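Local atomic coordinates of putative polysaccharide biosynthesis protein with aminopeptidase-like domain (Clostridium acetobutylicum, PDB entry 3K9T), a protein that binds one zinc ion per subunit, probably acts in the biosynthesis of modified polysaccharides, and is not expected to have peptidase activity despite its aminopeptidase-like region. Residues K69-N80 against D153-D164. Sequence-based numbering, arbitrary orientation.
Sequences KEWNIKDAYVRN and DYEVVIDSSLED
Ile73 CD1 meets Ile158 CG2 at 4.1 Å, and Ala76 CB rests near CG1 of the same isoleucine; further along this apolar face, Val78 CG1 packs 3.7 Å from Tyr154 CD1. The other face carries Tyr77, whose CG sits between backbone N and carbonyl carbon (chi1 51°), a torsion that lays the ring over Val157: the valine CB stands 3.8 Å from the ring centroid, close to its normal, a CH-pi contact. The ring's CE1 in turn lies over one face of the Arg79 guanidinium, toward its rim. Arg79 NH1 reaches Glu155 OE1 at 2.6 Å on the syn side, a salt bridge made alongside, with the two planes 34° apart. Antiparallel backbone bonds run along the pair and continue through a classic beta bulge, where Lys74 and Asp75 both face Asp159: Lys74 N donates to Asp159 O, and Asp159 N to Asp75 O, and the register shifts by one residue. At the far end one water links Lys69 NZ, Glu163 OE1 and Asp164 N. These are the two central strands of the insert's four-stranded antiparallel sheet, flanked by strands 85-88 and 103-108, with Phe139 of strand 139-140 against Ala76, Val78, Val156 and Ile158.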
loop_
_atom_site.group_PDB
_atom_site.type_symbol
_atom_site.label_atom_id
_atom_site.label_comp_id
_atom_site.label_asym_id
_atom_site.label_seq_id
_atom_site.Cartn_x
_atom_site.Cartn_y
_atom_site.Cartn_z
ATOM N N LYS A 69 33.570 -35.964 6.068
ATOM C CA LYS A 69 34.644 -36.716 5.444
ATOM C C LYS A 69 34.715 -36.339 3.976
ATOM O O LYS A 69 33.744 -35.857 3.377
ATOM C CB LYS A 69 34.429 -38.224 5.562
ATOM C CG LYS A 69 34.571 -38.720 6.992
ATOM C CD LYS A 69 34.591 -40.241 7.150
ATOM C CE LYS A 69 34.746 -40.594 8.629
ATOM N NZ LYS A 69 35.890 -41.508 8.879
ATOM N N GLU A 70 35.893 -36.554 3.403
ATOM C CA GLU A 70 36.106 -36.254 2.019
ATOM C C GLU A 70 35.742 -37.470 1.196
ATOM O O GLU A 70 36.108 -38.599 1.549
ATOM C CB GLU A 70 37.571 -35.848 1.785
ATOM C CG GLU A 70 37.872 -35.612 0.317
ATOM C CD GLU A 70 39.265 -35.117 0.050
ATOM O OE1 GLU A 70 39.891 -34.462 0.929
ATOM O OE2 GLU A 70 39.717 -35.368 -1.083
ATOM N N TRP A 71 35.058 -37.224 0.083
ATOM C CA TRP A 71 34.612 -38.280 -0.836
ATOM C C TRP A 71 35.324 -38.144 -2.174
ATOM O O TRP A 71 35.508 -37.019 -2.683
ATOM C CB TRP A 71 33.095 -38.187 -1.063
ATOM C CG TRP A 71 32.516 -39.273 -1.913
ATOM C CD1 TRP A 71 32.421 -40.598 -1.588
ATOM C CD2 TRP A 71 31.955 -39.144 -3.221
ATOM N NE1 TRP A 71 31.835 -41.299 -2.613
ATOM C CE2 TRP A 71 31.538 -40.428 -3.627
ATOM C CE3 TRP A 71 31.757 -38.068 -4.092
ATOM C CZ2 TRP A 71 30.937 -40.663 -4.865
ATOM C CZ3 TRP A 71 31.139 -38.301 -5.319
ATOM C CH2 TRP A 71 30.735 -39.587 -5.690
ATOM N N ASN A 72 35.702 -39.293 -2.743
ATOM C CA ASN A 72 36.326 -39.354 -4.066
ATOM C C ASN A 72 35.857 -40.569 -4.835
ATOM O O ASN A 72 35.419 -41.534 -4.222
ATOM C CB ASN A 72 37.835 -39.358 -3.946
ATOM C CG ASN A 72 38.374 -37.976 -3.710
ATOM O OD1 ASN A 72 38.362 -37.126 -4.623
ATOM N ND2 ASN A 72 38.820 -37.714 -2.475
ATOM N N ILE A 73 35.947 -40.530 -6.165
ATOM C CA ILE A 73 35.469 -41.647 -6.968
ATOM C C ILE A 73 36.327 -41.794 -8.212
ATOM O O ILE A 73 36.605 -40.809 -8.877
ATOM C CB ILE A 73 33.935 -41.486 -7.296
ATOM C CG1 ILE A 73 33.381 -42.671 -8.108
ATOM C CG2 ILE A 73 33.648 -40.164 -8.015
ATOM C CD1 ILE A 73 31.856 -42.882 -7.941
ATOM N N LYS A 74 36.772 -43.032 -8.477
ATOM C CA LYS A 74 37.542 -43.409 -9.664
ATOM C C LYS A 74 36.628 -44.008 -10.751
ATOM O O LYS A 74 36.712 -43.669 -11.926
ATOM C CB LYS A 74 38.616 -44.440 -9.294
ATOM C CG LYS A 74 39.738 -43.887 -8.421
ATOM C CD LYS A 74 40.673 -44.989 -7.892
ATOM C CE LYS A 74 41.414 -44.524 -6.615
ATOM N NZ LYS A 74 40.507 -44.291 -5.425
ATOM N N ASP A 75 35.749 -44.914 -10.372
ATOM C CA ASP A 75 34.913 -45.563 -11.368
ATOM C C ASP A 75 33.721 -46.142 -10.656
ATOM O O ASP A 75 33.743 -46.302 -9.432
ATOM C CB ASP A 75 35.716 -46.683 -12.062
ATOM C CG ASP A 75 35.172 -47.080 -13.449
ATOM O OD1 ASP A 75 34.237 -46.459 -13.976
ATOM O OD2 ASP A 75 35.725 -48.035 -14.032
ATOM N N ALA A 76 32.675 -46.410 -11.428
ATOM C CA ALA A 76 31.481 -47.071 -10.933
ATOM C C ALA A 76 30.791 -47.700 -12.129
ATOM O O ALA A 76 30.806 -47.126 -13.228
ATOM C CB ALA A 76 30.571 -46.100 -10.254
ATOM N N TYR A 77 30.222 -48.893 -11.929
ATOM C CA TYR A 77 29.465 -49.579 -12.984
ATOM C C TYR A 77 28.661 -50.769 -12.470
ATOM O O TYR A 77 28.978 -51.335 -11.415
ATOM C CB TYR A 77 30.378 -50.038 -14.144
ATOM C CG TYR A 77 31.619 -50.830 -13.741
ATOM C CD1 TYR A 77 31.594 -52.221 -13.624
ATOM C CD2 TYR A 77 32.833 -50.177 -13.520
ATOM C CE1 TYR A 77 32.749 -52.933 -13.261
ATOM C CE2 TYR A 77 33.971 -50.872 -13.175
ATOM C CZ TYR A 77 33.930 -52.248 -13.045
ATOM O OH TYR A 77 35.096 -52.904 -12.701
ATOM N N VAL A 78 27.587 -51.080 -13.207
ATOM C CA VAL A 78 26.814 -52.301 -13.054
ATOM C C VAL A 78 27.061 -53.058 -14.363
ATOM O O VAL A 78 26.797 -52.552 -15.455
ATOM C CB VAL A 78 25.302 -52.053 -12.885
ATOM C CG1 VAL A 78 24.543 -53.386 -12.926
ATOM C CG2 VAL A 78 25.003 -51.265 -11.587
ATOM N N ARG A 79 27.590 -54.266 -14.254
ATOM C CA ARG A 79 27.956 -55.044 -15.433
ATOM C C ARG A 79 27.159 -56.340 -15.463
ATOM O O ARG A 79 26.966 -56.956 -14.425
ATOM C CB ARG A 79 29.432 -55.351 -15.348
ATOM C CG ARG A 79 30.031 -55.879 -16.600
ATOM C CD ARG A 79 31.434 -56.360 -16.297
ATOM N NE ARG A 79 32.475 -55.430 -16.729
ATOM C CZ ARG A 79 33.598 -55.173 -16.058
ATOM N NH1 ARG A 79 33.822 -55.706 -14.853
ATOM N NH2 ARG A 79 34.485 -54.321 -16.568
ATOM N N ASN A 80 26.684 -56.751 -16.637
ATOM C CA ASN A 80 25.928 -58.011 -16.742
ATOM C C ASN A 80 26.872 -59.197 -17.040
ATOM O O ASN A 80 28.068 -58.998 -17.278
ATOM C CB ASN A 80 24.773 -57.893 -17.756
ATOM C CG ASN A 80 25.250 -57.787 -19.202
ATOM O OD1 ASN A 80 26.387 -58.145 -19.530
ATOM N ND2 ASN A 80 24.374 -57.289 -20.074
ATOM N N ASP A 153 22.794 -62.014 -12.994
ATOM C CA ASP A 153 23.798 -61.760 -11.966
ATOM C C ASP A 153 24.624 -60.615 -12.502
ATOM O O ASP A 153 25.202 -60.683 -13.599
ATOM C CB ASP A 153 24.684 -62.977 -11.652
ATOM C CG ASP A 153 24.023 -63.951 -10.683
ATOM O OD1 ASP A 153 23.589 -63.524 -9.580
ATOM O OD2 ASP A 153 23.947 -65.147 -11.033
ATOM N N TYR A 154 24.639 -59.544 -11.722
ATOM C CA TYR A 154 25.312 -58.334 -12.109
ATOM C C TYR A 154 26.505 -58.101 -11.204
ATOM O O TYR A 154 26.409 -58.304 -10.008
ATOM C CB TYR A 154 24.342 -57.148 -12.007
ATOM C CG TYR A 154 23.243 -57.128 -13.050
ATOM C CD1 TYR A 154 23.495 -56.658 -14.339
ATOM C CD2 TYR A 154 21.949 -57.561 -12.747
ATOM C CE1 TYR A 154 22.500 -56.630 -15.305
ATOM C CE2 TYR A 154 20.935 -57.527 -13.706
ATOM C CZ TYR A 154 21.219 -57.058 -14.993
ATOM O OH TYR A 154 20.237 -57.020 -15.970
ATOM N N GLU A 155 27.631 -57.711 -11.794
ATOM C CA GLU A 155 28.770 -57.205 -11.038
ATOM C C GLU A 155 28.474 -55.724 -10.763
ATOM O O GLU A 155 28.169 -54.957 -11.687
ATOM C CB GLU A 155 30.072 -57.331 -11.833
ATOM C CG GLU A 155 31.337 -57.243 -10.969
ATOM C CD GLU A 155 32.623 -57.089 -11.777
ATOM O OE1 GLU A 155 32.565 -56.999 -13.017
ATOM O OE2 GLU A 155 33.703 -57.031 -11.160
ATOM N N VAL A 156 28.538 -55.347 -9.490
ATOM C CA VAL A 156 28.246 -54.001 -9.047
ATOM C C VAL A 156 29.491 -53.425 -8.405
ATOM O O VAL A 156 29.938 -53.899 -7.360
ATOM C CB VAL A 156 27.108 -54.002 -8.030
ATOM C CG1 VAL A 156 26.781 -52.562 -7.575
ATOM C CG2 VAL A 156 25.881 -54.704 -8.631
ATOM N N VAL A 157 30.038 -52.395 -9.044
ATOM C CA VAL A 157 31.258 -51.759 -8.603
ATOM C C VAL A 157 31.072 -50.248 -8.448
ATOM O O VAL A 157 30.660 -49.568 -9.389
ATOM C CB VAL A 157 32.401 -51.983 -9.639
ATOM C CG1 VAL A 157 33.634 -51.203 -9.238
ATOM C CG2 VAL A 157 32.720 -53.449 -9.786
ATOM N N ILE A 158 31.327 -49.751 -7.242
ATOM C CA ILE A 158 31.514 -48.327 -6.999
ATOM C C ILE A 158 32.892 -48.209 -6.333
ATOM O O ILE A 158 33.043 -48.528 -5.151
ATOM C CB ILE A 158 30.453 -47.688 -6.066
ATOM C CG1 ILE A 158 29.047 -47.789 -6.657
ATOM C CG2 ILE A 158 30.802 -46.230 -5.816
ATOM C CD1 ILE A 158 27.913 -47.385 -5.658
ATOM N N ASP A 159 33.881 -47.759 -7.104
ATOM C CA ASP A 159 35.249 -47.589 -6.634
ATOM C C ASP A 159 35.411 -46.179 -6.094
ATOM O O ASP A 159 35.881 -45.278 -6.799
ATOM C CB ASP A 159 36.249 -47.843 -7.777
ATOM C CG ASP A 159 37.692 -47.850 -7.307
ATOM O OD1 ASP A 159 37.910 -47.853 -6.073
ATOM O OD2 ASP A 159 38.598 -47.845 -8.177
ATOM N N SER A 160 35.029 -46.007 -4.829
ATOM C CA SER A 160 35.042 -44.703 -4.172
ATOM C C SER A 160 35.798 -44.762 -2.862
ATOM O O SER A 160 36.198 -45.839 -2.431
ATOM C CB SER A 160 33.590 -44.254 -3.901
ATOM O OG SER A 160 32.883 -45.207 -3.128
ATOM N N SER A 161 36.008 -43.602 -2.239
ATOM C CA SER A 161 36.570 -43.547 -0.887
ATOM C C SER A 161 35.874 -42.482 -0.094
ATOM O O SER A 161 35.486 -41.463 -0.647
ATOM C CB SER A 161 38.078 -43.254 -0.887
ATOM O OG SER A 161 38.351 -42.002 -1.481
ATOM N N LEU A 162 35.742 -42.722 1.206
ATOM C CA LEU A 162 35.075 -41.811 2.132
ATOM C C LEU A 162 35.938 -41.832 3.395
ATOM O O LEU A 162 35.865 -42.761 4.212
ATOM C CB LEU A 162 33.649 -42.287 2.388
ATOM C CG LEU A 162 32.660 -41.383 3.125
ATOM C CD1 LEU A 162 32.583 -39.978 2.552
ATOM C CD2 LEU A 162 31.277 -42.045 3.108
ATOM N N GLU A 163 36.782 -40.814 3.526
ATOM C CA GLU A 163 37.828 -40.779 4.531
ATOM C C GLU A 163 37.975 -39.372 5.013
ATOM O O GLU A 163 37.605 -38.437 4.304
ATOM C CB GLU A 163 39.177 -41.184 3.899
ATOM C CG GLU A 163 39.299 -42.630 3.393
ATOM C CD GLU A 163 38.981 -43.682 4.466
ATOM O OE1 GLU A 163 39.217 -43.406 5.672
ATOM O OE2 GLU A 163 38.494 -44.786 4.100
ATOM N N ASP A 164 38.519 -39.223 6.216
ATOM C CA ASP A 164 38.873 -37.916 6.745
ATOM C C ASP A 164 39.767 -37.296 5.718
ATOM O O ASP A 164 40.650 -37.958 5.201
ATOM C CB ASP A 164 39.643 -38.028 8.070
ATOM C CG ASP A 164 38.735 -38.233 9.272
ATOM O OD1 ASP A 164 37.487 -38.237 9.129
ATOM O OD2 ASP A 164 39.284 -38.356 10.384
HETATM O O HOH W 1 38.480 -41.785 8.033
HETATM O O HOH W 2 38.099 -39.861 -0.218
HETATM O O HOH W 3 38.289 -42.998 -4.658
#